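Local structure of acyltransferase (Actinoplanes teichomyceticus, 4Q38) at residues Ala132-Val137 and Val150-Leu155; Arg138-Glu143 and Ile187-Gly192; Leu198-Asp203 and Pro240-Arg245. The protein is an acyltransferase that uses long-chain acyl-coenzyme A to acylate the amino sugar of teicoplanin-type glycopeptide antibiotics. One frame throughout, in Å; residues are numbered along the deposited sequence.

Contact 1. Residues Ala132-Val137 and Val150-Leu155; sequences ATVPAV and VGWETL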
loop_
_atom_site.group_PDB
_atom_site.type_symbol
_atom_site.label_atom_id
_atom_site.label_comp_id
_atom_site.label_asym_id
_atom_site.label_seq_id
_atom_site.Cartn_x
_atom_site.Cartn_y
_atom_site.Cartn_z
ATOM N N ALA A 132 -0.198 4.107 -15.658
ATOM C CA ALA A 132 -0.135 5.412 -16.302
ATOM C C ALA A 132 0.815 6.358 -15.560
ATOM O O ALA A 132 1.310 7.333 -16.138
ATOM C CB ALA A 132 -1.523 6.015 -16.392
ATOM N N THR A 133 1.074 6.054 -14.289
ATOM C CA THR A 133 1.836 6.949 -13.412
ATOM C C THR A 133 3.291 6.499 -13.265
ATOM O O THR A 133 4.130 7.254 -12.769
ATOM C CB THR A 133 1.137 7.082 -12.038
ATOM O OG1 THR A 133 -0.244 7.402 -12.245
ATOM C CG2 THR A 133 1.780 8.161 -11.162
ATOM N N VAL A 134 3.599 5.286 -13.725
ATOM C CA VAL A 134 4.961 4.762 -13.650
ATOM C C VAL A 134 6.003 5.713 -14.282
ATOM O O VAL A 134 7.041 5.974 -13.656
ATOM C CB VAL A 134 5.082 3.325 -14.224
ATOM C CG1 VAL A 134 6.535 2.943 -14.480
ATOM C CG2 VAL A 134 4.426 2.313 -13.292
ATOM N N PRO A 135 5.737 6.231 -15.513
ATOM C CA PRO A 135 6.750 7.110 -16.111
ATOM C C PRO A 135 7.043 8.341 -15.250
ATOM O O PRO A 135 8.210 8.679 -15.046
ATOM C CB PRO A 135 6.124 7.521 -17.451
ATOM C CG PRO A 135 5.175 6.413 -17.786
ATOM C CD PRO A 135 4.622 5.970 -16.446
ATOM N N ALA A 136 6.001 8.983 -14.728
ATOM C CA ALA A 136 6.182 10.136 -13.842
ATOM C C ALA A 136 7.024 9.812 -12.594
ATOM O O ALA A 136 7.977 10.531 -12.273
ATOM C CB ALA A 136 4.830 10.705 -13.430
ATOM N N VAL A 137 6.691 8.733 -11.887
ATOM C CA VAL A 137 7.452 8.426 -10.662
ATOM C C VAL A 137 8.879 7.994 -10.997
ATOM O O VAL A 137 9.807 8.316 -10.261
ATOM C CB VAL A 137 6.726 7.442 -9.700
ATOM C CG1 VAL A 137 6.653 6.023 -10.278
ATOM C CG2 VAL A 137 7.398 7.448 -8.326
ATOM N N VAL A 150 16.386 -0.032 -6.947
ATOM C CA VAL A 150 15.600 0.362 -5.773
ATOM C C VAL A 150 14.229 0.851 -6.239
ATOM O O VAL A 150 13.207 0.475 -5.666
ATOM C CB VAL A 150 16.322 1.434 -4.916
ATOM C CG1 VAL A 150 15.412 1.948 -3.810
ATOM C CG2 VAL A 150 17.605 0.864 -4.324
ATOM N N GLY A 151 14.220 1.677 -7.284
ATOM C CA GLY A 151 12.980 2.180 -7.872
ATOM C C GLY A 151 12.050 1.045 -8.276
ATOM O O GLY A 151 10.875 1.037 -7.909
ATOM N N TRP A 152 12.582 0.082 -9.035
ATOM C CA TRP A 152 11.787 -1.076 -9.451
ATOM C C TRP A 152 11.368 -1.951 -8.294
ATOM O O TRP A 152 10.201 -2.315 -8.195
ATOM C CB TRP A 152 12.505 -1.878 -10.547
ATOM C CG TRP A 152 12.482 -1.146 -11.869
ATOM C CD1 TRP A 152 13.569 -0.657 -12.593
ATOM C CD2 TRP A 152 11.299 -0.756 -12.653
ATOM N NE1 TRP A 152 13.155 -0.028 -13.745
ATOM C CE2 TRP A 152 11.807 -0.044 -13.840
ATOM C CE3 TRP A 152 9.918 -0.930 -12.505
ATOM C CZ2 TRP A 152 10.956 0.462 -14.820
ATOM C CZ3 TRP A 152 9.069 -0.407 -13.497
ATOM C CH2 TRP A 152 9.577 0.268 -14.628
ATOM N N GLU A 153 12.298 -2.270 -7.398
ATOM C CA GLU A 153 11.973 -3.087 -6.217
ATOM C C GLU A 153 10.794 -2.481 -5.441
ATOM O O GLU A 153 9.896 -3.192 -4.993
ATOM C CB GLU A 153 13.194 -3.219 -5.308
ATOM C CG GLU A 153 13.068 -4.232 -4.180
ATOM C CD GLU A 153 14.295 -4.235 -3.279
ATOM O OE1 GLU A 153 15.413 -4.041 -3.802
ATOM O OE2 GLU A 153 14.148 -4.420 -2.046
ATOM N N THR A 154 10.808 -1.160 -5.298
ATOM C CA THR A 154 9.721 -0.437 -4.632
ATOM C C THR A 154 8.378 -0.632 -5.345
ATOM O O THR A 154 7.368 -0.945 -4.717
ATOM C CB THR A 154 10.080 1.053 -4.522
ATOM O OG1 THR A 154 11.290 1.184 -3.754
ATOM C CG2 THR A 154 8.941 1.853 -3.863
ATOM N N LEU A 155 8.376 -0.454 -6.663
ATOM C CA LEU A 155 7.139 -0.501 -7.436
ATOM C C LEU A 155 6.523 -1.897 -7.563
ATOM O O LEU A 155 5.343 -2.007 -7.888
ATOM C CB LEU A 155 7.348 0.143 -8.827
ATOM C CG LEU A 155 7.726 1.633 -8.807
ATOM C CD1 LEU A 155 7.993 2.157 -10.215
ATOM C CD2 LEU A 155 6.659 2.483 -8.119
#
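V137 and L155 meet tip to tip: CG1 of V137 faces the fork of L155, with 4.1 Å to both CD1 and CD2. This methyl reaches forward because it stands between the backbone N and the carbonyl carbon (chi1 70°), while CG2 is the branch turned anti to N. One turn earlier V134 supplies the second contact. Its CG1 lies 4.1 Å from CH2 of W152, and the two side chains cross at about a right angle. W152 leaves its helix pointing away from the partner; the length of the indole brings its six-membered ring back to V134. Both contacts are wholly apolar, at van der Waals distance.

Further out, R62 and R138 each make a cation-pi contact with W152, and L63 packs on both W152 and L155. T154 ties the second helix to the strand beyond: its OG1 bonds to V150 O at 2.8 Å, from above the carbonyl plane, while its own N reaches the same oxygen from the opposite face, and OG1 also meets R190 N. The first helix is kinked at P135, whose ring nitrogen has no hydrogen to offer the preceding turn.

The arrangement is a helical hairpin of two broadly antiparallel helices, 125-143 and 148-155, packed through V134 and V137 on one helix and W152 and L155 on the other, in the all-helical region assigned to the N-acyltransferase N-terminal domain.

Contact 2. Residues Arg138-Glu143 and Ile187-Gly192; sequences RRFHAE and ILYRLG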
loop_
_atom_site.group_PDB
_atom_site.type_symbol
_atom_site.label_atom_id
_atom_site.label_comp_id
_atom_site.label_asym_id
_atom_site.label_seq_id
_atom_site.Cartn_x
_atom_site.Cartn_y
_atom_site.Cartn_z
ATOM N N ARG A 138 9.064 7.292 -12.116
ATOM C CA ARG A 138 10.409 6.886 -12.536
ATOM C C ARG A 138 11.279 8.108 -12.873
ATOM O O ARG A 138 12.490 8.104 -12.611
ATOM C CB ARG A 138 10.363 5.901 -13.722
ATOM C CG ARG A 138 9.854 4.500 -13.383
ATOM C CD ARG A 138 10.790 3.762 -12.439
ATOM N NE ARG A 138 12.092 3.475 -13.053
ATOM C CZ ARG A 138 13.264 3.568 -12.425
ATOM N NH1 ARG A 138 13.337 3.967 -11.149
ATOM N NH2 ARG A 138 14.381 3.279 -13.081
ATOM N N ARG A 139 10.664 9.148 -13.437
ATOM C CA ARG A 139 11.376 10.411 -13.693
ATOM C C ARG A 139 11.784 11.066 -12.378
ATOM O O ARG A 139 12.893 11.584 -12.258
ATOM C CB ARG A 139 10.531 11.381 -14.523
ATOM C CG ARG A 139 10.374 10.977 -15.984
ATOM C CD ARG A 139 9.842 12.119 -16.842
ATOM N NE ARG A 139 8.458 12.499 -16.519
ATOM C CZ ARG A 139 7.367 11.897 -17.001
ATOM N NH1 ARG A 139 7.468 10.859 -17.826
ATOM N NH2 ARG A 139 6.163 12.328 -16.649
ATOM N N PHE A 140 10.885 11.030 -11.396
ATOM C CA PHE A 140 11.187 11.539 -10.059
ATOM C C PHE A 140 12.340 10.764 -9.414
ATOM O O PHE A 140 13.262 11.385 -8.875
ATOM C CB PHE A 140 9.937 11.550 -9.161
ATOM C CG PHE A 140 10.178 12.134 -7.793
ATOM C CD1 PHE A 140 10.373 13.510 -7.624
ATOM C CD2 PHE A 140 10.198 11.311 -6.667
ATOM C CE1 PHE A 140 10.592 14.046 -6.357
ATOM C CE2 PHE A 140 10.411 11.842 -5.400
ATOM C CZ PHE A 140 10.612 13.211 -5.247
ATOM N N HIS A 141 12.294 9.424 -9.479
ATOM C CA HIS A 141 13.411 8.577 -9.013
ATOM C C HIS A 141 14.733 9.000 -9.617
ATOM O O HIS A 141 15.752 9.141 -8.912
ATOM C CB HIS A 141 13.175 7.087 -9.325
ATOM C CG HIS A 141 12.051 6.449 -8.532
ATOM N ND1 HIS A 141 11.469 5.290 -8.909
ATOM C CD2 HIS A 141 11.395 6.858 -7.365
ATOM C CE1 HIS A 141 10.505 4.959 -8.023
ATOM N NE2 HIS A 141 10.453 5.922 -7.081
ATOM N N ALA A 142 14.731 9.194 -10.932
ATOM C CA ALA A 142 15.933 9.640 -11.653
ATOM C C ALA A 142 16.435 11.006 -11.174
ATOM O O ALA A 142 17.636 11.193 -10.955
ATOM C CB ALA A 142 15.676 9.658 -13.157
ATOM N N GLU A 143 15.516 11.958 -11.014
ATOM C CA GLU A 143 15.864 13.304 -10.544
ATOM C C GLU A 143 16.479 13.274 -9.141
ATOM O O GLU A 143 17.370 14.069 -8.825
ATOM C CB GLU A 143 14.632 14.217 -10.567
ATOM C CG GLU A 143 14.145 14.578 -11.965
ATOM C CD GLU A 143 12.716 15.105 -11.985
ATOM O OE1 GLU A 143 12.215 15.416 -13.090
ATOM O OE2 GLU A 143 12.088 15.203 -10.907
ATOM N N ILE A 187 7.563 8.744 -2.278
ATOM C CA ILE A 187 7.783 9.008 -0.854
ATOM C C ILE A 187 7.964 7.737 -0.038
ATOM O O ILE A 187 8.115 7.798 1.188
ATOM C CB ILE A 187 6.645 9.886 -0.254
ATOM C CG1 ILE A 187 5.280 9.183 -0.360
ATOM C CG2 ILE A 187 6.624 11.233 -0.960
ATOM C CD1 ILE A 187 4.194 9.765 0.523
ATOM N N LEU A 188 7.962 6.590 -0.725
ATOM C CA LEU A 188 8.145 5.286 -0.097
ATOM C C LEU A 188 9.170 4.514 -0.920
ATOM O O LEU A 188 9.092 4.515 -2.159
ATOM C CB LEU A 188 6.821 4.507 -0.079
ATOM C CG LEU A 188 6.833 3.083 0.510
ATOM C CD1 LEU A 188 6.676 3.113 2.015
ATOM C CD2 LEU A 188 5.703 2.247 -0.080
ATOM N N TYR A 189 10.102 3.859 -0.238
ATOM C CA TYR A 189 11.152 3.049 -0.886
ATOM C C TYR A 189 11.352 1.715 -0.197
ATOM O O TYR A 189 11.473 1.650 1.025
ATOM C CB TYR A 189 12.490 3.828 -0.973
ATOM C CG TYR A 189 12.310 5.021 -1.856
ATOM C CD1 TYR A 189 12.410 4.898 -3.243
ATOM C CD2 TYR A 189 11.948 6.266 -1.317
ATOM C CE1 TYR A 189 12.191 5.978 -4.075
ATOM C CE2 TYR A 189 11.716 7.352 -2.145
ATOM C CZ TYR A 189 11.834 7.199 -3.520
ATOM O OH TYR A 189 11.597 8.261 -4.362
ATOM N N ARG A 190 11.383 0.648 -0.988
ATOM C CA ARG A 190 11.726 -0.662 -0.448
ATOM C C ARG A 190 13.247 -0.805 -0.452
ATOM O O ARG A 190 13.900 -0.705 -1.500
ATOM C CB ARG A 190 11.054 -1.802 -1.232
ATOM C CG ARG A 190 11.353 -3.172 -0.622
ATOM C CD ARG A 190 10.547 -4.317 -1.212
ATOM N NE ARG A 190 10.822 -5.529 -0.441
ATOM C CZ ARG A 190 10.021 -6.586 -0.359
ATOM N NH1 ARG A 190 8.859 -6.616 -1.013
ATOM N NH2 ARG A 190 10.381 -7.612 0.401
ATOM N N LEU A 191 13.794 -1.031 0.733
ATOM C CA LEU A 191 15.229 -1.129 0.915
ATOM C C LEU A 191 15.558 -2.504 1.494
ATOM O O LEU A 191 15.942 -2.644 2.661
ATOM C CB LEU A 191 15.712 0.014 1.825
ATOM C CG LEU A 191 15.401 1.463 1.398
ATOM C CD1 LEU A 191 16.011 2.430 2.411
ATOM C CD2 LEU A 191 15.898 1.826 -0.002
ATOM N N GLY A 192 15.389 -3.532 0.670
ATOM C CA GLY A 192 15.558 -4.912 1.146
ATOM C C GLY A 192 14.237 -5.431 1.669
ATOM O O GLY A 192 13.216 -5.286 0.990
HETATM O O HOH W 1 8.709 5.408 -4.976
#
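The imidazole of H141 meets Y189 at its edge: the phenol OH lies near the imidazole plane, 3.3 Å from CD2. Two more groups sit in that plane at the rim, the guanidinium NH1 of R138 beside ND1 and a water beside NE2. Seen from the tyrosine, the histidine approaches obliquely, with ring centroids 5.4 Å apart and planes at 57°, and is neither stacked nor edge-to-face; the side chains slide past each other in opposite directions. F140 also comes obliquely, its CE2 3.9 Å from the same OH, and crosses Y189 at about a right angle. With CG anti to the backbone N (chi1 -177°), the phenyl ring is swung over to this side of the helix.

Polar contacts fix the rotation of the imidazole. R138 NH1 donates to H141 ND1 at 3.2 Å, the bond lying close to both the guanidinium and imidazole planes, and the other end of that guanidinium forms a salt bridge with D148. On the far side the water links NE2, 2.8 Å away, to the carbonyl oxygen of L188, to which it donates. The Y189 hydroxyl is anchored by a hydrogen bond with G186 O. The extended side chain of R190 is met by the turning backbone, its NE donating to G192 O at 2.8 Å in the guanidinium plane.

Y189 thus occupies the junction between the helical half and the sheet of the GNAT-like half. The last turns of helix 125-143 flank it on one side, F234 and F235 of helix 221-238 also touch its ring, and its backbone pairs with F196 of strand 194-200, the neighbour of edge strand 188-191.

Contact 3. Residues Leu198-Asp203 and Pro240-Arg245; sequences LATGKD and PEHGAR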
loop_
_atom_site.group_PDB
_atom_site.type_symbol
_atom_site.label_atom_id
_atom_site.label_comp_id
_atom_site.label_asym_id
_atom_site.label_seq_id
_atom_site.Cartn_x
_atom_site.Cartn_y
_atom_site.Cartn_z
ATOM N N LEU A 198 9.064 8.646 3.802
ATOM C CA LEU A 198 9.285 9.999 4.311
ATOM C C LEU A 198 8.057 10.373 5.125
ATOM O O LEU A 198 6.933 10.246 4.658
ATOM C CB LEU A 198 9.450 10.988 3.164
ATOM C CG LEU A 198 10.644 10.819 2.224
ATOM C CD1 LEU A 198 10.401 11.595 0.938
ATOM C CD2 LEU A 198 11.907 11.307 2.906
ATOM N N ALA A 199 8.275 10.793 6.361
ATOM C CA ALA A 199 7.162 11.102 7.254
ATOM C C ALA A 199 7.516 12.232 8.207
ATOM O O ALA A 199 8.682 12.566 8.384
ATOM C CB ALA A 199 6.757 9.860 8.039
ATOM N N THR A 200 6.495 12.822 8.819
ATOM C CA THR A 200 6.709 13.834 9.856
ATOM C C THR A 200 5.747 13.602 11.008
ATOM O O THR A 200 4.601 13.203 10.796
ATOM C CB THR A 200 6.491 15.264 9.343
ATOM O OG1 THR A 200 5.152 15.383 8.858
ATOM C CG2 THR A 200 7.478 15.613 8.224
ATOM N N GLY A 201 6.207 13.854 12.228
ATOM C CA GLY A 201 5.317 13.757 13.377
ATOM C C GLY A 201 4.330 14.919 13.369
ATOM O O GLY A 201 4.384 15.790 12.498
ATOM N N LYS A 202 3.432 14.933 14.347
ATOM C CA LYS A 202 2.473 16.032 14.507
ATOM C C LYS A 202 3.167 17.371 14.735
ATOM O O LYS A 202 2.683 18.404 14.284
ATOM C CB LYS A 202 1.506 15.731 15.656
ATOM C CG LYS A 202 0.383 14.775 15.286
ATOM C CD LYS A 202 -0.344 14.303 16.534
ATOM C CE LYS A 202 -1.326 13.187 16.216
ATOM N NZ LYS A 202 -1.990 12.729 17.469
ATOM N N ASP A 203 4.318 17.348 15.408
ATOM C CA ASP A 203 5.093 18.561 15.643
ATOM C C ASP A 203 6.015 18.903 14.467
ATOM O O ASP A 203 6.887 19.763 14.591
ATOM C CB ASP A 203 5.872 18.468 16.964
ATOM C CG ASP A 203 7.123 17.576 16.870
ATOM O OD1 ASP A 203 7.268 16.808 15.904
ATOM O OD2 ASP A 203 7.978 17.662 17.766
ATOM N N PRO A 240 18.343 14.709 1.318
ATOM C CA PRO A 240 19.165 15.231 2.414
ATOM C C PRO A 240 18.412 16.265 3.242
ATOM O O PRO A 240 18.735 16.459 4.409
ATOM C CB PRO A 240 20.354 15.896 1.697
ATOM C CG PRO A 240 19.869 16.164 0.322
ATOM C CD PRO A 240 18.893 15.072 -0.000
ATOM N N GLU A 241 17.394 16.885 2.652
ATOM C CA GLU A 241 16.601 17.898 3.374
ATOM C C GLU A 241 15.746 17.286 4.485
ATOM O O GLU A 241 15.267 18.004 5.365
ATOM C CB GLU A 241 15.718 18.692 2.400
ATOM C CG GLU A 241 14.567 17.893 1.785
ATOM C CD GLU A 241 14.995 17.010 0.615
ATOM O OE1 GLU A 241 16.180 17.018 0.240
ATOM O OE2 GLU A 241 14.135 16.301 0.066
ATOM N N HIS A 242 15.534 15.966 4.446
ATOM C CA HIS A 242 14.624 15.344 5.412
ATOM C C HIS A 242 15.243 15.212 6.778
ATOM O O HIS A 242 14.737 15.783 7.739
ATOM C CB HIS A 242 14.065 14.013 4.904
ATOM C CG HIS A 242 12.877 13.519 5.690
ATOM N ND1 HIS A 242 11.708 14.186 5.725
ATOM C CD2 HIS A 242 12.709 12.387 6.488
ATOM C CE1 HIS A 242 10.830 13.519 6.497
ATOM N NE2 HIS A 242 11.438 12.413 6.961
ATOM N N GLY A 243 16.341 14.469 6.875
ATOM C CA GLY A 243 17.130 14.385 8.114
ATOM C C GLY A 243 16.541 13.595 9.277
ATOM O O GLY A 243 16.795 13.918 10.428
ATOM N N ALA A 244 15.781 12.541 8.995
ATOM C CA ALA A 244 15.235 11.693 10.051
ATOM C C ALA A 244 16.340 10.967 10.819
ATOM O O ALA A 244 17.340 10.552 10.229
ATOM C CB ALA A 244 14.268 10.667 9.460
ATOM N N ARG A 245 16.136 10.784 12.121
ATOM C CA ARG A 245 17.050 9.980 12.946
ATOM C C ARG A 245 16.393 8.720 13.497
ATOM O O ARG A 245 17.079 7.813 13.987
ATOM C CB ARG A 245 17.595 10.826 14.117
ATOM C CG ARG A 245 18.443 12.017 13.683
ATOM C CD ARG A 245 19.674 11.580 12.902
ATOM N NE ARG A 245 20.400 10.527 13.606
ATOM C CZ ARG A 245 21.495 10.714 14.343
ATOM N NH1 ARG A 245 22.032 11.926 14.468
ATOM N NH2 ARG A 245 22.065 9.674 14.945
#
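L198 and H242 make a CH-pi contact: methyl CD2 sits over one face of the imidazole, 3.9 Å from the ring centroid and 18° off its normal, displaced slightly toward CG. With CG anti to the backbone N (chi1 -165°) the histidine ring is sent from the loop toward the strand, and chi2 of 64° turns a face to L198.

Polar atoms gather at the ring's edge. The carbonyl oxygen of A199 lies near the ring plane, 3.0 Å from CE1 and 3.1 Å from NE2 of H242. The hydrogen bond of NE2 is with H207 O on the next strand, so the imidazole tip lies against the backbones of two paired strands.

Aromatic and apolar neighbours complete the surroundings: H104 meets the H242 ring edge-to-face, P206 and L208 touch it from strand 206-211, and T200 CG2 makes a marginal contact of 4.3 Å with CE1.

H242 belongs to the loop that brings the chain from helix 221-238 back to strand 246-251, completing a beta-alpha-beta crossover from the parallel strand 206-211. It anchors this turn to the GNAT-like sheet's hairpin 194-211, which carries S197 and H207; these contact N-acetyl-D-glucosamine in a structure of this protein, though that sugar is not bound here.

In the fold
From the N terminus, helix 125-143 supplies the first segments of both contact 1 and contact 2. Contact 1 closes a short loop of 12 residues onto helix 148-155. Contact 2 opens before that loop is closed and spans 43 mostly helical residues to strand 188-191, so the two cross; their centres are about 7 Å apart, and E153 OE2 probably hydrogen-bonds G192 N. Contact 2 thereby joins the helical half to the edge of the GNAT-like sheet. Contact 3 follows in series, closing a strand-helix segment within that half, about 17 Å from contact 2 between centres. Neighbouring strands 188-191 and 194-200 connect them, with I187 paired to L198.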